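Local coordinates for protein glycosyltransferase Gtf1 (Streptococcus gordonii, PDB 5E9T) that belongs to the glycosyltransferases of GT-B fold and meets the stabilizing protein Gtf2 through an extended antiparallel beta-sheet domain, at residues A[160-164]-A[176-180]; A[308-314]-A[478-482]. The protein carries 1 engineered substitution. All blocks are in the same frame, centred on the assembly; numbering follows the deposited sequence.

Contact 1 joins two strands by backbone hydrogen bonds, contact 2 a loop and a helix by apolar packing. Contact 1 is buried in the extended beta-sheet domain, where the bonds tie two successive strands and the Gtf2 chain lies against part of the pair. Contact 2 is partly buried, involves no other protein chain, and brings together segments 164 residues apart; rings and aliphatic groups do the work, with no hydrogen bond between the two segments. The contacts share no secondary-structure element. Their centres lie about 53 Å apart on opposite sides of the chain's centre, one in the added sheet and the other in the GT-B body.

Contact 1 (A[160-164]-A[176-180]); sequences TLYQR and DMLIE
Arg164 and Met177, a selenomethionine, form an antiparallel hydrogen-bonded pair in which each backbone serves the other: Met177 N donates to Arg164 O at 2.8 Å, and Arg164 N returns a bond of 3.1 Å to Met177 O. Met177 O is also approached by Gln163 CA at 3.4 Å, a supplementary CA-H...O contact. Further along, Ile179 N gives a nearly straight bond to Tyr162 O (3.0 Å, 173°).

The side chains find their polar partners farther out. Those of Arg164 and Met177 run side by side; Arg164 NH1 and Met177 SE are modelled 3.6 Å apart, but the selenomethionine is poorly ordered and the two are only loose van der Waals neighbours. A bend at chi3 (-58°) turns the Arg164 guanidinium out of its extended course, and NH2 makes a salt bridge with Glu150. Gln163 NE2 lies 3.7 Å from Asp176 OD1, too far for a hydrogen bond, the amide and carboxylate planes steeply inclined; Gln163 is instead satisfied through OE1 by Asn140 of the Gtf2 chain. Apolar contact comes from Ile179, whose CG1 rests 3.9 Å from Leu161 CG.

The two strands form a beta hairpin inside a wide antiparallel sheet, bonded along both outer edges: the backbones of Tyr162 and Gln163 meet Tyr151 of strand 146-155 in a classic beta bulge, those of Asp176 and Leu178 meet Arg188, Lys185 and Leu186 of strand 183-188, and the Gtf2 chain packs on Tyr162, Gln163 and Leu178.

Contact 2 (A[308-314]-A[478-482]); sequences LDQLTYP and YQVAE
The hydroxyl oxygen of Tyr478 is pushed in among residues of the 308-314 loop, with Pro314 CD 3.6 Å from OH and the edge of the Tyr313 ring above it. The polar partner of Tyr478 OH is Arg318 NH2, through a weak hydrogen bond; the carbonyl oxygen of Thr312 is near but not bonded.

Most of the contact is apolar. Tyr313 and Tyr478 make a T-shaped stack, centroids 4.5 Å apart and planes at 84°, in which Tyr313 presents its edge and CE1 sits over the centre of the Tyr478 ring. The Tyr478 side chain leaves the helix with CG anti to the carbonyl carbon (chi1 -65°), and the loop meets both a face and an edge of its ring. Leu311 supplies the edge contact: its CD2 lies near the ring plane, 3.5 Å from Tyr478 CD1, and also touches Ala481 CB at 3.7 Å. The other methyl, CD1, abuts the aliphatic part of Glu482 at CG. Deeper in, Leu308 CD1 reaches Ala481 CB at 4.3 Å, and both residues also pack on helix 408-415.

The loop carries the chain from strand 299-302, last of the first parallel sheet, to strand 323-326 of the second, and Leu308 bonds through its backbone to Tyr484 and Thr486, where helix 486-500 begins. This is consistent with the interdomain region of a GT-B fold, where the linker between two Rossmann-like domains meets the chain as it turns toward the final helix.

Contact 1 (A[160-164]-A[176-180])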
ATOM      1  N   THR A 160      25.706  -5.811 -10.582  1.00 26.10           N
ATOM      2  CA  THR A 160      24.346  -5.912 -10.074  1.00 23.64           C
ATOM      3  C   THR A 160      23.446  -4.956 -10.839  1.00 29.64           C
ATOM      4  O   THR A 160      23.759  -3.767 -10.959  1.00 38.25           O
ATOM      5  CB  THR A 160      24.294  -5.596  -8.578  1.00 26.04           C
ATOM      6  OG1 THR A 160      25.108  -6.532  -7.860  1.00 33.18           O
ATOM      7  CG2 THR A 160      22.864  -5.671  -8.066  1.00 26.32           C
ATOM      8  N   LEU A 161      22.321  -5.471 -11.330  1.00 22.15           N
ATOM      9  CA  LEU A 161      21.373  -4.635 -12.050  1.00 15.16           C
ATOM     10  C   LEU A 161      20.609  -3.762 -11.063  1.00 19.95           C
ATOM     11  O   LEU A 161      19.891  -4.277 -10.200  1.00 29.75           O
ATOM     12  CB  LEU A 161      20.408  -5.522 -12.827  1.00 12.55           C
ATOM     13  CG  LEU A 161      19.347  -4.801 -13.629  1.00 17.17           C
ATOM     14  CD1 LEU A 161      20.041  -3.921 -14.626  1.00 20.61           C
ATOM     15  CD2 LEU A 161      18.446  -5.803 -14.323  1.00 29.76           C
ATOM     16  N   TYR A 162      20.783  -2.441 -11.154  1.00 17.48           N
ATOM     17  CA  TYR A 162      19.962  -1.552 -10.345  1.00 17.22           C
ATOM     18  C   TYR A 162      18.844  -0.847 -11.100  1.00 18.81           C
ATOM     19  O   TYR A 162      17.878  -0.409 -10.465  1.00 26.29           O
ATOM     20  CB  TYR A 162      20.846  -0.501  -9.671  1.00 12.93           C
ATOM     21  CG  TYR A 162      21.660  -1.082  -8.547  1.00 19.84           C
ATOM     22  CD1 TYR A 162      21.118  -1.221  -7.281  1.00 23.79           C
ATOM     23  CD2 TYR A 162      22.961  -1.520  -8.756  1.00 24.08           C
ATOM     24  CE1 TYR A 162      21.848  -1.758  -6.248  1.00 24.89           C
ATOM     25  CE2 TYR A 162      23.702  -2.060  -7.725  1.00 28.21           C
ATOM     26  CZ  TYR A 162      23.138  -2.177  -6.472  1.00 32.49           C
ATOM     27  OH  TYR A 162      23.862  -2.716  -5.433  1.00 36.19           O
ATOM     28  N   GLN A 163      18.927  -0.737 -12.425  1.00 11.11           N
ATOM     29  CA  GLN A 163      17.930   0.060 -13.126  1.00 16.13           C
ATOM     30  C   GLN A 163      17.869  -0.355 -14.589  1.00 17.72           C
ATOM     31  O   GLN A 163      18.902  -0.633 -15.202  1.00 25.67           O
ATOM     32  CB  GLN A 163      18.259   1.550 -12.976  1.00 18.67           C
ATOM     33  CG  GLN A 163      17.640   2.479 -13.993  1.00 24.65           C
ATOM     34  CD  GLN A 163      18.128   3.898 -13.808  1.00 27.62           C
ATOM     35  OE1 GLN A 163      19.302   4.194 -14.025  1.00 30.62           O
ATOM     36  NE2 GLN A 163      17.231   4.783 -13.398  1.00 31.41           N
ATOM     37  N   ARG A 164      16.665  -0.331 -15.154  1.00 10.89           N
ATOM     38  CA  ARG A 164      16.450  -0.658 -16.555  1.00 16.76           C
ATOM     39  C   ARG A 164      15.570   0.411 -17.180  1.00 13.21           C
ATOM     40  O   ARG A 164      14.589   0.852 -16.573  1.00  9.76           O
ATOM     41  CB  ARG A 164      15.809  -2.035 -16.723  1.00 24.38           C
ATOM     42  CG  ARG A 164      15.572  -2.410 -18.171  1.00 18.83           C
ATOM     43  CD  ARG A 164      14.948  -3.783 -18.319  1.00 12.62           C
ATOM     44  NE  ARG A 164      15.749  -4.837 -17.706  1.00 26.57           N
ATOM     45  CZ  ARG A 164      15.290  -5.702 -16.810  1.00 34.84           C
ATOM     46  NH1 ARG A 164      14.024  -5.656 -16.426  1.00 60.09           N
ATOM     47  NH2 ARG A 164      16.092  -6.627 -16.308  1.00 34.66           N
ATOM     48  N   ASP A 176      11.518   4.252 -17.015  1.00 18.69           N
ATOM     49  CA  ASP A 176      12.542   3.399 -16.431  1.00 27.80           C
ATOM     50  C   ASP A 176      11.991   2.744 -15.171  1.00 31.75           C
ATOM     51  O   ASP A 176      10.950   3.139 -14.637  1.00 33.27           O
ATOM     52  CB  ASP A 176      13.839   4.170 -16.137  1.00 36.95           C
ATOM     53  CG  ASP A 176      13.665   5.251 -15.086  1.00 49.17           C
ATOM     54  OD1 ASP A 176      13.594   4.913 -13.885  1.00 50.07           O
ATOM     55  OD2 ASP A 176      13.631   6.443 -15.459  1.00 64.33           O
HETATM   56  N   MSE A 177      12.709   1.731 -14.701  1.00 39.48           N
HETATM   57  CA  MSE A 177      12.267   0.922 -13.578  1.00 60.95           C
HETATM   58  C   MSE A 177      13.423   0.607 -12.640  1.00 36.06           C
HETATM   59  O   MSE A 177      14.564   0.506 -13.075  1.00 31.80           O
HETATM   60  CB  MSE A 177      11.645  -0.371 -14.086  1.00117.34           C
HETATM   61  CG  MSE A 177      12.512  -1.061 -15.114  1.00172.82           C
HETATM   62 SE   MSE A 177      11.995  -2.894 -15.410  1.00203.68          SE
HETATM   63  CE  MSE A 177      10.805  -2.571 -16.899  1.00242.13           C
ATOM     64  N   LEU A 178      13.127   0.438 -11.356  1.00 28.55           N
ATOM     65  CA  LEU A 178      14.143   0.183 -10.342  1.00 25.12           C
ATOM     66  C   LEU A 178      14.156  -1.297  -9.988  1.00 23.82           C
ATOM     67  O   LEU A 178      13.107  -1.878  -9.687  1.00 28.05           O
ATOM     68  CB  LEU A 178      13.887   1.000  -9.079  1.00 27.63           C
ATOM     69  CG  LEU A 178      14.020   2.509  -9.135  1.00 40.18           C
ATOM     70  CD1 LEU A 178      14.408   3.031  -7.750  1.00 49.84           C
ATOM     71  CD2 LEU A 178      15.002   2.963 -10.225  1.00 35.68           C
ATOM     72  N   ILE A 179      15.341  -1.899  -9.998  1.00 13.59           N
ATOM     73  CA  ILE A 179      15.499  -3.315  -9.697  1.00  9.25           C
ATOM     74  C   ILE A 179      16.066  -3.466  -8.295  1.00 15.67           C
ATOM     75  O   ILE A 179      17.084  -2.848  -7.953  1.00 11.81           O
ATOM     76  CB  ILE A 179      16.400  -4.007 -10.729  1.00  9.71           C
ATOM     77  CG1 ILE A 179      15.898  -3.699 -12.139  1.00 12.41           C
ATOM     78  CG2 ILE A 179      16.432  -5.503 -10.470  1.00 14.69           C
ATOM     79  CD1 ILE A 179      14.524  -4.235 -12.425  1.00  5.68           C
ATOM     80  N   GLU A 180      15.395  -4.274  -7.478  1.00 26.08           N
ATOM     81  CA  GLU A 180      15.887  -4.653  -6.160  1.00 28.54           C
ATOM     82  C   GLU A 180      15.649  -6.148  -5.994  1.00 40.73           C
ATOM     83  O   GLU A 180      14.498  -6.592  -5.989  1.00 47.93           O
ATOM     84  CB  GLU A 180      15.173  -3.853  -5.066  1.00 35.11           C
ATOM     85  CG  GLU A 180      15.925  -3.722  -3.753  1.00 41.17           C
ATOM     86  CD  GLU A 180      15.265  -2.727  -2.809  1.00 46.11           C
ATOM     87  OE1 GLU A 180      14.041  -2.834  -2.589  1.00 45.24           O
ATOM     88  OE2 GLU A 180      15.967  -1.829  -2.295  1.00 52.97           O
TER

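Contact 2 (A[308-314]-A[478-482])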
ATOM      1  N   LEU A 308      -5.696 -30.696 -38.859  1.00 67.92           N
ATOM      2  CA  LEU A 308      -5.095 -31.338 -40.022  1.00 70.52           C
ATOM      3  C   LEU A 308      -5.561 -30.609 -41.274  1.00 68.05           C
ATOM      4  O   LEU A 308      -6.765 -30.535 -41.538  1.00 64.02           O
ATOM      5  CB  LEU A 308      -5.474 -32.821 -40.070  1.00 70.55           C
ATOM      6  CG  LEU A 308      -4.988 -33.561 -38.820  1.00 68.44           C
ATOM      7  CD1 LEU A 308      -5.611 -34.939 -38.699  1.00 63.01           C
ATOM      8  CD2 LEU A 308      -3.469 -33.653 -38.826  1.00 69.46           C
ATOM      9  N   ASP A 309      -4.608 -30.052 -42.028  1.00 71.27           N
ATOM     10  CA  ASP A 309      -4.955 -29.334 -43.251  1.00 79.55           C
ATOM     11  C   ASP A 309      -5.712 -30.231 -44.221  1.00 85.76           C
ATOM     12  O   ASP A 309      -6.622 -29.777 -44.924  1.00 92.26           O
ATOM     13  CB  ASP A 309      -3.687 -28.795 -43.915  1.00 81.86           C
ATOM     14  CG  ASP A 309      -3.359 -27.382 -43.488  1.00 83.98           C
ATOM     15  OD1 ASP A 309      -4.285 -26.648 -43.082  1.00 82.59           O
ATOM     16  OD2 ASP A 309      -2.170 -27.006 -43.561  1.00 85.35           O
ATOM     17  N   GLN A 310      -5.331 -31.502 -44.280  1.00 86.70           N
ATOM     18  CA  GLN A 310      -5.888 -32.484 -45.198  1.00 90.91           C
ATOM     19  C   GLN A 310      -5.580 -33.851 -44.607  1.00 92.77           C
ATOM     20  O   GLN A 310      -4.799 -33.970 -43.660  1.00 95.03           O
ATOM     21  CB  GLN A 310      -5.292 -32.334 -46.599  1.00 97.31           C
ATOM     22  CG  GLN A 310      -3.945 -33.042 -46.812  1.00106.62           C
ATOM     23  CD  GLN A 310      -2.851 -32.654 -45.811  1.00114.19           C
ATOM     24  OE1 GLN A 310      -3.077 -31.924 -44.848  1.00114.40           O
ATOM     25  NE2 GLN A 310      -1.643 -33.127 -46.068  1.00117.93           N
ATOM     26  N   LEU A 311      -6.207 -34.882 -45.153  1.00 94.11           N
ATOM     27  CA  LEU A 311      -5.915 -36.255 -44.760  1.00 95.58           C
ATOM     28  C   LEU A 311      -4.948 -36.869 -45.773  1.00 95.05           C
ATOM     29  O   LEU A 311      -5.271 -36.968 -46.961  1.00101.28           O
ATOM     30  CB  LEU A 311      -7.205 -37.068 -44.649  1.00100.20           C
ATOM     31  CG  LEU A 311      -7.696 -37.321 -43.223  1.00103.93           C
ATOM     32  CD1 LEU A 311      -9.090 -37.885 -43.217  1.00100.83           C
ATOM     33  CD2 LEU A 311      -6.780 -38.282 -42.548  1.00110.26           C
ATOM     34  N   THR A 312      -3.761 -37.268 -45.305  1.00 87.26           N
ATOM     35  CA  THR A 312      -2.731 -37.843 -46.171  1.00 85.40           C
ATOM     36  C   THR A 312      -2.919 -39.352 -46.281  1.00 86.76           C
ATOM     37  O   THR A 312      -2.815 -40.075 -45.282  1.00 86.08           O
ATOM     38  CB  THR A 312      -1.326 -37.552 -45.640  1.00 83.45           C
ATOM     39  OG1 THR A 312      -1.148 -38.189 -44.365  1.00 79.86           O
ATOM     40  CG2 THR A 312      -1.095 -36.071 -45.493  1.00 85.53           C
ATOM     41  N   TYR A 313      -3.178 -39.818 -47.470  1.00 91.69           N
ATOM     42  CA  TYR A 313      -3.185 -41.241 -47.764  1.00 95.28           C
ATOM     43  C   TYR A 313      -1.814 -41.694 -48.255  1.00 98.29           C
ATOM     44  O   TYR A 313      -1.065 -40.906 -48.839  1.00 91.63           O
ATOM     45  CB  TYR A 313      -4.253 -41.557 -48.800  1.00 92.21           C
ATOM     46  CG  TYR A 313      -5.629 -41.355 -48.222  1.00 86.59           C
ATOM     47  CD1 TYR A 313      -5.868 -41.594 -46.888  1.00 85.52           C
ATOM     48  CD2 TYR A 313      -6.674 -40.897 -48.988  1.00 83.51           C
ATOM     49  CE1 TYR A 313      -7.112 -41.405 -46.336  1.00 89.11           C
ATOM     50  CE2 TYR A 313      -7.930 -40.703 -48.439  1.00 87.68           C
ATOM     51  CZ  TYR A 313      -8.142 -40.959 -47.109  1.00 93.04           C
ATOM     52  OH  TYR A 313      -9.384 -40.772 -46.544  1.00 97.70           O
ATOM     53  N   PRO A 314      -1.452 -42.961 -48.025  1.00104.61           N
ATOM     54  CA  PRO A 314      -0.075 -43.391 -48.305  1.00105.50           C
ATOM     55  C   PRO A 314       0.266 -43.456 -49.788  1.00108.37           C
ATOM     56  O   PRO A 314      -0.574 -43.205 -50.657  1.00105.90           O
ATOM     57  CB  PRO A 314      -0.012 -44.779 -47.653  1.00 98.77           C
ATOM     58  CG  PRO A 314      -1.409 -45.279 -47.727  1.00 96.69           C
ATOM     59  CD  PRO A 314      -2.278 -44.068 -47.505  1.00101.80           C
ATOM     60  N   TYR A 478      -8.869 -42.715 -40.166  1.00 78.96           N
ATOM     61  CA  TYR A 478      -9.450 -41.844 -41.187  1.00 85.40           C
ATOM     62  C   TYR A 478     -10.892 -41.466 -40.845  1.00 91.05           C
ATOM     63  O   TYR A 478     -11.366 -40.392 -41.231  1.00 91.84           O
ATOM     64  CB  TYR A 478      -9.375 -42.522 -42.556  1.00 88.84           C
ATOM     65  CG  TYR A 478      -7.958 -42.732 -43.058  1.00 90.70           C
ATOM     66  CD1 TYR A 478      -6.991 -41.744 -42.908  1.00 90.31           C
ATOM     67  CD2 TYR A 478      -7.584 -43.923 -43.669  1.00 94.74           C
ATOM     68  CE1 TYR A 478      -5.696 -41.931 -43.368  1.00 92.48           C
ATOM     69  CE2 TYR A 478      -6.291 -44.120 -44.125  1.00 98.77           C
ATOM     70  CZ  TYR A 478      -5.351 -43.122 -43.973  1.00 95.44           C
ATOM     71  OH  TYR A 478      -4.064 -43.315 -44.424  1.00 92.17           O
ATOM     72  N   GLN A 479     -11.596 -42.330 -40.109  1.00 91.52           N
ATOM     73  CA  GLN A 479     -12.939 -41.999 -39.645  1.00 87.90           C
ATOM     74  C   GLN A 479     -12.901 -40.879 -38.592  1.00 73.93           C
ATOM     75  O   GLN A 479     -13.561 -39.844 -38.760  1.00 67.83           O
ATOM     76  CB  GLN A 479     -13.659 -43.292 -39.181  1.00100.33           C
ATOM     77  CG  GLN A 479     -13.877 -44.313 -40.415  1.00112.70           C
ATOM     78  CD  GLN A 479     -14.378 -45.790 -40.144  1.00116.76           C
ATOM     79  OE1 GLN A 479     -13.653 -46.640 -39.686  1.00116.79           O
ATOM     80  NE2 GLN A 479     -15.612 -46.057 -40.512  1.00116.96           N
ATOM     81  N   VAL A 480     -12.070 -41.016 -37.550  1.00 70.99           N
ATOM     82  CA  VAL A 480     -12.027 -39.980 -36.509  1.00 71.51           C
ATOM     83  C   VAL A 480     -11.325 -38.706 -36.989  1.00 65.78           C
ATOM     84  O   VAL A 480     -11.605 -37.611 -36.480  1.00 60.51           O
ATOM     85  CB  VAL A 480     -11.361 -40.517 -35.227  1.00 77.36           C
ATOM     86  CG1 VAL A 480     -12.305 -41.424 -34.466  1.00 85.70           C
ATOM     87  CG2 VAL A 480     -10.099 -41.260 -35.558  1.00 73.66           C
ATOM     88  N   ALA A 481     -10.418 -38.816 -37.967  1.00 64.35           N
ATOM     89  CA  ALA A 481      -9.552 -37.694 -38.321  1.00 62.21           C
ATOM     90  C   ALA A 481     -10.299 -36.604 -39.066  1.00 66.79           C
ATOM     91  O   ALA A 481      -9.980 -35.423 -38.906  1.00 69.91           O
ATOM     92  CB  ALA A 481      -8.401 -38.164 -39.199  1.00 60.68           C
ATOM     93  N   GLU A 482     -11.248 -36.977 -39.928  1.00 72.34           N
ATOM     94  CA  GLU A 482     -12.036 -35.970 -40.638  1.00 76.96           C
ATOM     95  C   GLU A 482     -12.814 -35.034 -39.731  1.00 68.79           C
ATOM     96  O   GLU A 482     -13.045 -33.889 -40.144  1.00 62.54           O
ATOM     97  CB  GLU A 482     -13.011 -36.585 -41.630  1.00 88.01           C
ATOM     98  CG  GLU A 482     -12.381 -37.094 -42.837  1.00 93.54           C
ATOM     99  CD  GLU A 482     -13.291 -36.945 -43.992  1.00 95.83           C
ATOM    100  OE1 GLU A 482     -12.796 -36.497 -45.036  1.00 94.52           O
ATOM    101  OE2 GLU A 482     -14.494 -37.265 -43.862  1.00 98.70           O
TER